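Local atomic coordinates of d-3-phosphoglycerate dehydrogenase oxidoreductase protein (Ralstonia solanacearum, PDB entry 3GG9), a protein that is a D-isomer specific 2-hydroxyacid dehydrogenase that probably oxidises 3-phosphoglycerate with NAD as cofactor. Residues R63-Q77 with I89-E103. Numbering follows the deposited sequence. Where two conformers were deposited one is given.
Sequences RQLLDRLPKLKIISQ and IDLEACTDKGVVVLE
Arg63 lays its guanidinium over Ala93, whose CB sits 3.6 Å from Arg63 CZ beneath the centre of one face, while both terminal nitrogens close end-on upon a single oxygen of Asp96. Arg63 NH1 and NH2 lie 2.8 and 2.9 Å from Asp96 OD2, which stays in the guanidinium plane although the carboxylate itself is turned 47° from it. Extended through chi1 and chi2, the Arg63 chain bends at chi3 (-74°), which folds the group across the helix surface. Beside this salt bridge runs a second, from Lys97 NZ to Asp67 OD2 (3.0 Å), with Lys97 CE passing against the carbonyl of Leu66. Inward of the charges, Leu66 CD1 and Ile75 CD1 each touch Cys94 SG at 3.8 Å, and Val99 CG1 packs on Ile75 and Leu72.

Helix 91-97 is the crossover of a right-handed beta-alpha-beta unit, returning the chain to strand 100-102 alongside strand 74-77, at the edge of a five-stranded parallel sheet. Ile75 is bonded on both its N and O, to Val100 O and Leu102 N, the latter pair 2.7 Å apart. Ile74, Val100 and Leu102 pack together on the face covered by helix 306-324. Farther out, Asp90 caps helix 91-97 through Ala93 N, and its OD2 accepts a hydrogen bond from a water that in turn accepts from Arg63 N. Past the helix, a Schellman motif at Gly98 turns the chain into the strand, and Asn333 bonds Val99 O and Val101 N.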
ATOM      1  N   ARG A  63     -36.437  16.069  -2.524  1.00 43.93           N
ATOM      2  CA  ARG A  63     -37.898  16.243  -2.628  1.00 44.43           C
ATOM      3  C   ARG A  63     -38.378  16.134  -4.078  1.00 43.84           C
ATOM      4  O   ARG A  63     -39.414  15.513  -4.340  1.00 48.57           O
ATOM      5  CB  ARG A  63     -38.342  17.589  -2.029  1.00 45.34           C
ATOM      6  CG  ARG A  63     -39.872  17.747  -1.891  1.00 45.28           C
ATOM      7  CD  ARG A  63     -40.291  19.037  -1.171  1.00 47.43           C
ATOM      8  NE  ARG A  63     -40.061  18.996   0.276  1.00 46.81           N
ATOM      9  CZ  ARG A  63     -40.913  18.499   1.175  1.00 48.68           C
ATOM     10  NH1 ARG A  63     -40.589  18.522   2.462  1.00 48.15           N
ATOM     11  NH2 ARG A  63     -42.081  17.974   0.806  1.00 46.99           N
ATOM     12  N   GLN A  64     -37.613  16.720  -5.003  1.00 39.06           N
ATOM     13  CA  GLN A  64     -37.965  16.700  -6.422  0.50 44.07           C
ATOM     14  C   GLN A  64     -37.948  15.287  -7.010  1.00 46.06           C
ATOM     15  O   GLN A  64     -38.698  14.989  -7.947  1.00 46.01           O
ATOM     16  CB  GLN A  64     -37.095  17.670  -7.244  0.50 46.70           C
ATOM     17  CG  GLN A  64     -35.848  18.229  -6.538  0.50 52.48           C
ATOM     18  CD  GLN A  64     -36.159  19.336  -5.534  0.50 55.11           C
ATOM     19  OE1 GLN A  64     -35.693  19.300  -4.393  0.50 52.62           O
ATOM     20  NE2 GLN A  64     -36.958  20.314  -5.951  0.50 59.27           N
ATOM     21  N   LEU A  65     -37.102  14.423  -6.455  1.00 46.11           N
ATOM     22  CA  LEU A  65     -37.084  13.029  -6.849  1.00 41.35           C
ATOM     23  C   LEU A  65     -38.296  12.319  -6.264  1.00 36.25           C
ATOM     24  O   LEU A  65     -39.002  11.617  -6.985  1.00 41.90           O
ATOM     25  CB  LEU A  65     -35.779  12.349  -6.421  1.00 40.63           C
ATOM     26  CG  LEU A  65     -35.666  10.858  -6.755  1.00 43.62           C
ATOM     27  CD1 LEU A  65     -35.592  10.626  -8.274  1.00 31.86           C
ATOM     28  CD2 LEU A  65     -34.475  10.248  -6.002  1.00 34.25           C
ATOM     29  N   LEU A  66     -38.547  12.529  -4.969  1.00 39.02           N
ATOM     30  CA  LEU A  66     -39.677  11.896  -4.284  1.00 42.59           C
ATOM     31  C   LEU A  66     -41.044  12.258  -4.891  1.00 45.28           C
ATOM     32  O   LEU A  66     -41.972  11.442  -4.868  1.00 41.35           O
ATOM     33  CB  LEU A  66     -39.640  12.197  -2.789  1.00 39.28           C
ATOM     34  CG  LEU A  66     -38.418  11.621  -2.064  1.00 47.99           C
ATOM     35  CD1 LEU A  66     -38.184  12.334  -0.752  1.00 49.11           C
ATOM     36  CD2 LEU A  66     -38.537  10.106  -1.846  1.00 43.68           C
ATOM     37  N   ASP A  67     -41.145  13.479  -5.432  1.00 46.38           N
ATOM     38  CA  ASP A  67     -42.318  13.945  -6.189  1.00 50.24           C
ATOM     39  C   ASP A  67     -42.593  13.083  -7.412  1.00 48.64           C
ATOM     40  O   ASP A  67     -43.742  12.932  -7.823  1.00 53.55           O
ATOM     41  CB  ASP A  67     -42.118  15.390  -6.667  1.00 48.56           C
ATOM     42  CG  ASP A  67     -42.182  16.406  -5.541  1.00 53.13           C
ATOM     43  OD1 ASP A  67     -41.687  17.536  -5.751  1.00 63.39           O
ATOM     44  OD2 ASP A  67     -42.713  16.089  -4.454  1.00 55.30           O
ATOM     45  N   ARG A  68     -41.534  12.525  -7.991  1.00 46.32           N
ATOM     46  CA  ARG A  68     -41.644  11.710  -9.197  1.00 41.20           C
ATOM     47  C   ARG A  68     -41.719  10.203  -8.943  1.00 43.83           C
ATOM     48  O   ARG A  68     -41.672   9.418  -9.892  1.00 43.81           O
ATOM     49  CB  ARG A  68     -40.481  12.007 -10.127  1.00 42.77           C
ATOM     50  CG  ARG A  68     -40.551  13.348 -10.830  1.00 48.19           C
ATOM     51  CD  ARG A  68     -39.490  13.392 -11.925  1.00 54.26           C
ATOM     52  NE  ARG A  68     -39.320  14.665 -12.639  1.00 60.54           N
ATOM     53  CZ  ARG A  68     -39.257  15.883 -12.097  1.00 62.38           C
ATOM     54  NH1 ARG A  68     -39.348  16.080 -10.782  1.00 57.79           N
ATOM     55  NH2 ARG A  68     -39.093  16.928 -12.896  1.00 63.82           N
ATOM     56  N   LEU A  69     -41.838   9.802  -7.677  1.00 39.81           N
ATOM     57  CA  LEU A  69     -41.845   8.375  -7.329  1.00 40.21           C
ATOM     58  C   LEU A  69     -43.037   7.956  -6.455  1.00 41.91           C
ATOM     59  O   LEU A  69     -42.890   7.768  -5.244  1.00 48.09           O
ATOM     60  CB  LEU A  69     -40.524   7.967  -6.654  1.00 39.29           C
ATOM     61  CG  LEU A  69     -39.188   8.055  -7.405  1.00 40.48           C
ATOM     62  CD1 LEU A  69     -38.045   7.580  -6.489  1.00 38.29           C
ATOM     63  CD2 LEU A  69     -39.219   7.268  -8.716  1.00 35.85           C
ATOM     64  N   PRO A  70     -44.220   7.776  -7.073  1.00 41.03           N
ATOM     65  CA  PRO A  70     -45.422   7.434  -6.306  1.00 42.64           C
ATOM     66  C   PRO A  70     -45.379   6.071  -5.583  1.00 43.59           C
ATOM     67  O   PRO A  70     -45.966   5.934  -4.499  1.00 44.18           O
ATOM     68  CB  PRO A  70     -46.530   7.448  -7.369  1.00 46.69           C
ATOM     69  CG  PRO A  70     -45.838   7.234  -8.661  1.00 44.62           C
ATOM     70  CD  PRO A  70     -44.500   7.884  -8.522  1.00 40.08           C
ATOM     71  N   LYS A  71     -44.669   5.092  -6.148  1.00 43.04           N
ATOM     72  CA  LYS A  71     -44.695   3.729  -5.600  1.00 43.46           C
ATOM     73  C   LYS A  71     -43.716   3.468  -4.449  1.00 37.05           C
ATOM     74  O   LYS A  71     -43.783   2.411  -3.808  1.00 39.62           O
ATOM     75  CB  LYS A  71     -44.500   2.695  -6.715  1.00 46.11           C
ATOM     76  CG  LYS A  71     -45.342   2.968  -7.947  1.00 50.17           C
ATOM     77  CD  LYS A  71     -45.932   1.702  -8.521  1.00 60.00           C
ATOM     78  CE  LYS A  71     -46.935   2.020  -9.621  1.00 69.75           C
ATOM     79  NZ  LYS A  71     -47.957   3.019  -9.178  1.00 70.16           N
ATOM     80  N   LEU A  72     -42.816   4.420  -4.181  1.00 36.62           N
ATOM     81  CA  LEU A  72     -41.754   4.222  -3.186  1.00 31.33           C
ATOM     82  C   LEU A  72     -42.288   4.205  -1.767  1.00 35.74           C
ATOM     83  O   LEU A  72     -42.979   5.137  -1.349  1.00 37.05           O
ATOM     84  CB  LEU A  72     -40.675   5.306  -3.304  1.00 36.27           C
ATOM     85  CG  LEU A  72     -39.473   5.130  -2.357  1.00 36.18           C
ATOM     86  CD1 LEU A  72     -38.727   3.821  -2.661  1.00 33.75           C
ATOM     87  CD2 LEU A  72     -38.519   6.303  -2.442  1.00 35.75           C
ATOM     88  N   LYS A  73     -41.950   3.150  -1.026  1.00 34.00           N
ATOM     89  CA  LYS A  73     -42.388   2.993   0.359  1.00 38.38           C
ATOM     90  C   LYS A  73     -41.235   2.991   1.362  1.00 31.82           C
ATOM     91  O   LYS A  73     -41.398   3.432   2.505  1.00 31.50           O
ATOM     92  CB  LYS A  73     -43.193   1.701   0.507  1.00 43.38           C
ATOM     93  CG  LYS A  73     -44.497   1.690  -0.288  1.00 50.57           C
ATOM     94  CD  LYS A  73     -45.347   0.472   0.041  1.00 54.68           C
ATOM     95  CE  LYS A  73     -45.102  -0.669  -0.927  1.00 58.94           C
ATOM     96  NZ  LYS A  73     -46.370  -1.395  -1.210  1.00 58.03           N
ATOM     97  N   ILE A  74     -40.084   2.467   0.935  1.00 33.36           N
ATOM     98  CA  ILE A  74     -38.918   2.264   1.793  1.00 30.09           C
ATOM     99  C   ILE A  74     -37.632   2.729   1.102  1.00 23.32           C
ATOM    100  O   ILE A  74     -37.393   2.415  -0.063  1.00 26.57           O
ATOM    101  CB  ILE A  74     -38.768   0.753   2.151  1.00 34.29           C
ATOM    102  CG1 ILE A  74     -39.933   0.284   3.026  1.00 30.00           C
ATOM    103  CG2 ILE A  74     -37.426   0.473   2.840  1.00 38.26           C
ATOM    104  CD1 ILE A  74     -40.193  -1.250   2.991  1.00 37.42           C
ATOM    105  N   ILE A  75     -36.815   3.485   1.826  1.00 27.63           N
ATOM    106  CA  ILE A  75     -35.414   3.662   1.472  1.00 27.18           C
ATOM    107  C   ILE A  75     -34.604   2.984   2.565  1.00 32.11           C
ATOM    108  O   ILE A  75     -34.763   3.295   3.758  1.00 30.20           O
ATOM    109  CB  ILE A  75     -35.027   5.141   1.361  1.00 31.12           C
ATOM    110  CG1 ILE A  75     -35.772   5.791   0.195  1.00 29.18           C
ATOM    111  CG2 ILE A  75     -33.499   5.303   1.133  1.00 26.30           C
ATOM    112  CD1 ILE A  75     -35.864   7.302   0.331  1.00 32.77           C
ATOM    113  N   SER A  76     -33.771   2.026   2.163  1.00 29.87           N
ATOM    114  CA  SER A  76     -32.898   1.346   3.115  1.00 26.98           C
ATOM    115  C   SER A  76     -31.445   1.750   2.879  1.00 24.34           C
ATOM    116  O   SER A  76     -30.875   1.457   1.835  1.00 29.83           O
ATOM    117  CB  SER A  76     -33.050  -0.182   3.032  1.00 26.20           C
ATOM    118  OG  SER A  76     -32.441  -0.763   4.176  1.00 32.38           O
ATOM    119  N   GLN A  77     -30.876   2.427   3.872  1.00 24.08           N
ATOM    120  CA  GLN A  77     -29.546   3.004   3.813  1.00 29.32           C
ATOM    121  C   GLN A  77     -28.523   2.044   4.373  1.00 31.87           C
ATOM    122  O   GLN A  77     -28.668   1.568   5.516  1.00 30.06           O
ATOM    123  CB  GLN A  77     -29.511   4.288   4.649  1.00 31.60           C
ATOM    124  CG  GLN A  77     -28.214   5.042   4.592  1.00 33.82           C
ATOM    125  CD  GLN A  77     -27.867   5.395   3.174  1.00 31.77           C
ATOM    126  OE1 GLN A  77     -28.631   6.049   2.482  1.00 40.81           O
ATOM    127  NE2 GLN A  77     -26.728   4.922   2.717  1.00 34.19           N
ATOM    128  N   ILE A  89     -30.030  12.436   2.141  1.00 40.28           N
ATOM    129  CA  ILE A  89     -31.469  12.138   2.093  1.00 42.13           C
ATOM    130  C   ILE A  89     -32.301  13.237   2.776  1.00 41.86           C
ATOM    131  O   ILE A  89     -32.097  13.542   3.953  1.00 42.38           O
ATOM    132  CB  ILE A  89     -31.839  10.744   2.692  1.00 45.60           C
ATOM    133  CG1 ILE A  89     -31.026   9.618   2.043  1.00 40.23           C
ATOM    134  CG2 ILE A  89     -33.340  10.451   2.502  1.00 38.95           C
ATOM    135  CD1 ILE A  89     -31.122   8.311   2.800  1.00 43.83           C
ATOM    136  N   ASP A  90     -33.231  13.830   2.026  1.00 41.37           N
ATOM    137  CA  ASP A  90     -34.183  14.803   2.590  1.00 39.24           C
ATOM    138  C   ASP A  90     -35.231  14.055   3.429  1.00 34.35           C
ATOM    139  O   ASP A  90     -36.232  13.552   2.895  1.00 36.61           O
ATOM    140  CB  ASP A  90     -34.832  15.607   1.457  1.00 37.49           C
ATOM    141  CG  ASP A  90     -35.620  16.827   1.953  1.00 44.38           C
ATOM    142  OD1 ASP A  90     -35.999  16.909   3.141  1.00 50.67           O
ATOM    143  OD2 ASP A  90     -35.884  17.711   1.121  1.00 39.22           O
ATOM    144  N   LEU A  91     -34.975  13.966   4.736  1.00 31.66           N
ATOM    145  CA  LEU A  91     -35.772  13.140   5.637  1.00 36.08           C
ATOM    146  C   LEU A  91     -37.179  13.690   5.839  1.00 41.60           C
ATOM    147  O   LEU A  91     -38.141  12.923   5.959  1.00 44.88           O
ATOM    148  CB  LEU A  91     -35.072  12.990   6.994  1.00 32.24           C
ATOM    149  CG  LEU A  91     -33.736  12.247   6.946  1.00 38.89           C
ATOM    150  CD1 LEU A  91     -33.150  12.088   8.345  1.00 38.54           C
ATOM    151  CD2 LEU A  91     -33.912  10.884   6.285  1.00 44.48           C
ATOM    152  N   GLU A  92     -37.284  15.018   5.873  1.00 47.35           N
ATOM    153  CA  GLU A  92     -38.573  15.705   6.007  1.00 50.30           C
ATOM    154  C   GLU A  92     -39.457  15.467   4.784  1.00 45.88           C
ATOM    155  O   GLU A  92     -40.657  15.225   4.934  1.00 45.23           O
ATOM    156  CB  GLU A  92     -38.375  17.206   6.266  1.00 53.65           C
ATOM    157  CG  GLU A  92     -38.257  17.587   7.749  1.00 63.30           C
ATOM    158  CD  GLU A  92     -37.227  16.760   8.507  1.00 76.94           C
ATOM    159  OE1 GLU A  92     -36.051  16.713   8.078  1.00 86.44           O
ATOM    160  OE2 GLU A  92     -37.596  16.147   9.531  1.00 82.58           O
ATOM    161  N   ALA A  93     -38.861  15.518   3.589  1.00 39.25           N
ATOM    162  CA  ALA A  93     -39.596  15.199   2.362  1.00 42.47           C
ATOM    163  C   ALA A  93     -40.054  13.742   2.326  1.00 43.14           C
ATOM    164  O   ALA A  93     -41.153  13.457   1.841  1.00 43.66           O
ATOM    165  CB  ALA A  93     -38.793  15.540   1.133  1.00 39.72           C
ATOM    166  N   CYS A  94     -39.214  12.841   2.852  1.00 42.03           N
ATOM    167  CA  CYS A  94     -39.553  11.419   2.993  1.00 41.00           C
ATOM    168  C   CYS A  94     -40.727  11.239   3.946  1.00 37.85           C
ATOM    169  O   CYS A  94     -41.681  10.534   3.630  1.00 38.85           O
ATOM    170  CB  CYS A  94     -38.347  10.603   3.493  1.00 45.08           C
ATOM    171  SG  CYS A  94     -37.071  10.332   2.241  1.00 41.69           S
ATOM    172  N   THR A  95     -40.641  11.895   5.102  1.00 41.05           N
ATOM    173  CA  THR A  95     -41.689  11.875   6.112  1.00 43.09           C
ATOM    174  C   THR A  95     -43.023  12.402   5.550  1.00 46.48           C
ATOM    175  O   THR A  95     -44.074  11.838   5.848  1.00 45.99           O
ATOM    176  CB  THR A  95     -41.254  12.658   7.369  1.00 45.92           C
ATOM    177  OG1 THR A  95     -40.049  12.084   7.891  1.00 41.90           O
ATOM    178  CG2 THR A  95     -42.321  12.611   8.438  1.00 47.53           C
ATOM    179  N   ASP A  96     -42.953  13.439   4.706  1.00 45.71           N
ATOM    180  CA  ASP A  96     -44.121  14.003   4.001  1.00 50.47           C
ATOM    181  C   ASP A  96     -44.818  13.005   3.077  1.00 51.65           C
ATOM    182  O   ASP A  96     -46.052  13.001   2.976  1.00 49.28           O
ATOM    183  CB  ASP A  96     -43.722  15.244   3.180  1.00 49.52           C
ATOM    184  CG  ASP A  96     -43.487  16.477   4.042  1.00 57.51           C
ATOM    185  OD1 ASP A  96     -43.824  16.453   5.248  1.00 60.34           O
ATOM    186  OD2 ASP A  96     -42.953  17.478   3.511  1.00 56.74           O
ATOM    187  N   LYS A  97     -44.028  12.168   2.404  1.00 49.18           N
ATOM    188  CA  LYS A  97     -44.570  11.159   1.495  1.00 42.53           C
ATOM    189  C   LYS A  97     -44.912   9.860   2.224  1.00 38.14           C
ATOM    190  O   LYS A  97     -45.449   8.933   1.621  1.00 46.31           O
ATOM    191  CB  LYS A  97     -43.597  10.868   0.345  1.00 41.45           C
ATOM    192  CG  LYS A  97     -43.162  12.088  -0.476  1.00 50.36           C
ATOM    193  CD  LYS A  97     -44.177  12.472  -1.549  1.00 60.56           C
ATOM    194  CE  LYS A  97     -43.592  13.499  -2.515  1.00 65.07           C
ATOM    195  NZ  LYS A  97     -43.177  14.770  -1.850  1.00 69.62           N
ATOM    196  N   GLY A  98     -44.605   9.788   3.514  1.00 42.83           N
ATOM    197  CA  GLY A  98     -44.755   8.541   4.262  1.00 40.70           C
ATOM    198  C   GLY A  98     -43.804   7.461   3.754  1.00 45.72           C
ATOM    199  O   GLY A  98     -44.157   6.285   3.717  1.00 45.69           O
ATOM    200  N   VAL A  99     -42.610   7.881   3.333  1.00 39.79           N
ATOM    201  CA  VAL A  99     -41.526   6.978   2.928  1.00 38.31           C
ATOM    202  C   VAL A  99     -40.608   6.780   4.127  1.00 38.73           C
ATOM    203  O   VAL A  99     -40.027   7.756   4.621  1.00 41.56           O
ATOM    204  CB  VAL A  99     -40.734   7.559   1.730  1.00 34.46           C
ATOM    205  CG1 VAL A  99     -39.465   6.730   1.440  1.00 39.12           C
ATOM    206  CG2 VAL A  99     -41.620   7.606   0.498  1.00 34.08           C
ATOM    207  N   VAL A 100     -40.502   5.540   4.623  1.00 38.13           N
ATOM    208  CA  VAL A 100     -39.624   5.287   5.764  1.00 38.00           C
ATOM    209  C   VAL A 100     -38.174   5.135   5.334  1.00 34.83           C
ATOM    210  O   VAL A 100     -37.872   4.487   4.332  1.00 37.19           O
ATOM    211  CB  VAL A 100     -40.075   4.096   6.688  1.00 36.54           C
ATOM    212  CG1 VAL A 100     -41.380   4.435   7.381  1.00 42.52           C
ATOM    213  CG2 VAL A 100     -40.182   2.789   5.925  1.00 41.36           C
ATOM    214  N   VAL A 101     -37.282   5.767   6.085  1.00 37.08           N
ATOM    215  CA  VAL A 101     -35.854   5.645   5.839  1.00 33.52           C
ATOM    216  C   VAL A 101     -35.274   4.725   6.897  1.00 31.25           C
ATOM    217  O   VAL A 101     -35.393   4.981   8.097  1.00 35.45           O
ATOM    218  CB  VAL A 101     -35.150   7.013   5.814  1.00 33.70           C
ATOM    219  CG1 VAL A 101     -33.630   6.835   5.707  1.00 32.47           C
ATOM    220  CG2 VAL A 101     -35.674   7.847   4.635  1.00 34.09           C
ATOM    221  N   LEU A 102     -34.666   3.631   6.444  1.00 33.50           N
ATOM    222  CA  LEU A 102     -34.118   2.635   7.357  1.00 27.01           C
ATOM    223  C   LEU A 102     -32.622   2.865   7.507  1.00 29.81           C
ATOM    224  O   LEU A 102     -31.937   3.135   6.524  1.00 27.30           O
ATOM    225  CB  LEU A 102     -34.410   1.217   6.860  1.00 30.98           C
ATOM    226  CG  LEU A 102     -35.854   0.931   6.415  1.00 33.53           C
ATOM    227  CD1 LEU A 102     -36.053  -0.529   6.144  1.00 28.17           C
ATOM    228  CD2 LEU A 102     -36.875   1.417   7.420  1.00 26.97           C
ATOM    229  N   GLU A 103     -32.136   2.794   8.741  1.00 25.88           N
ATOM    230  CA  GLU A 103     -30.752   3.139   9.041  1.00 35.43           C
ATOM    231  C   GLU A 103     -29.977   1.876   9.316  1.00 35.36           C
ATOM    232  O   GLU A 103     -30.420   1.014  10.095  1.00 26.83           O
ATOM    233  CB  GLU A 103     -30.670   4.087  10.244  1.00 33.89           C
ATOM    234  CG  GLU A 103     -29.243   4.467  10.651  1.00 45.23           C
ATOM    235  CD  GLU A 103     -29.172   5.678  11.554  1.00 47.82           C
ATOM    236  OE1 GLU A 103     -28.213   6.475  11.398  1.00 52.99           O
ATOM    237  OE2 GLU A 103     -30.070   5.837  12.414  1.00 51.28           O
TER
HETATM  238  O   HOH W   1     -34.831  18.050  -1.236  1.00 43.26           O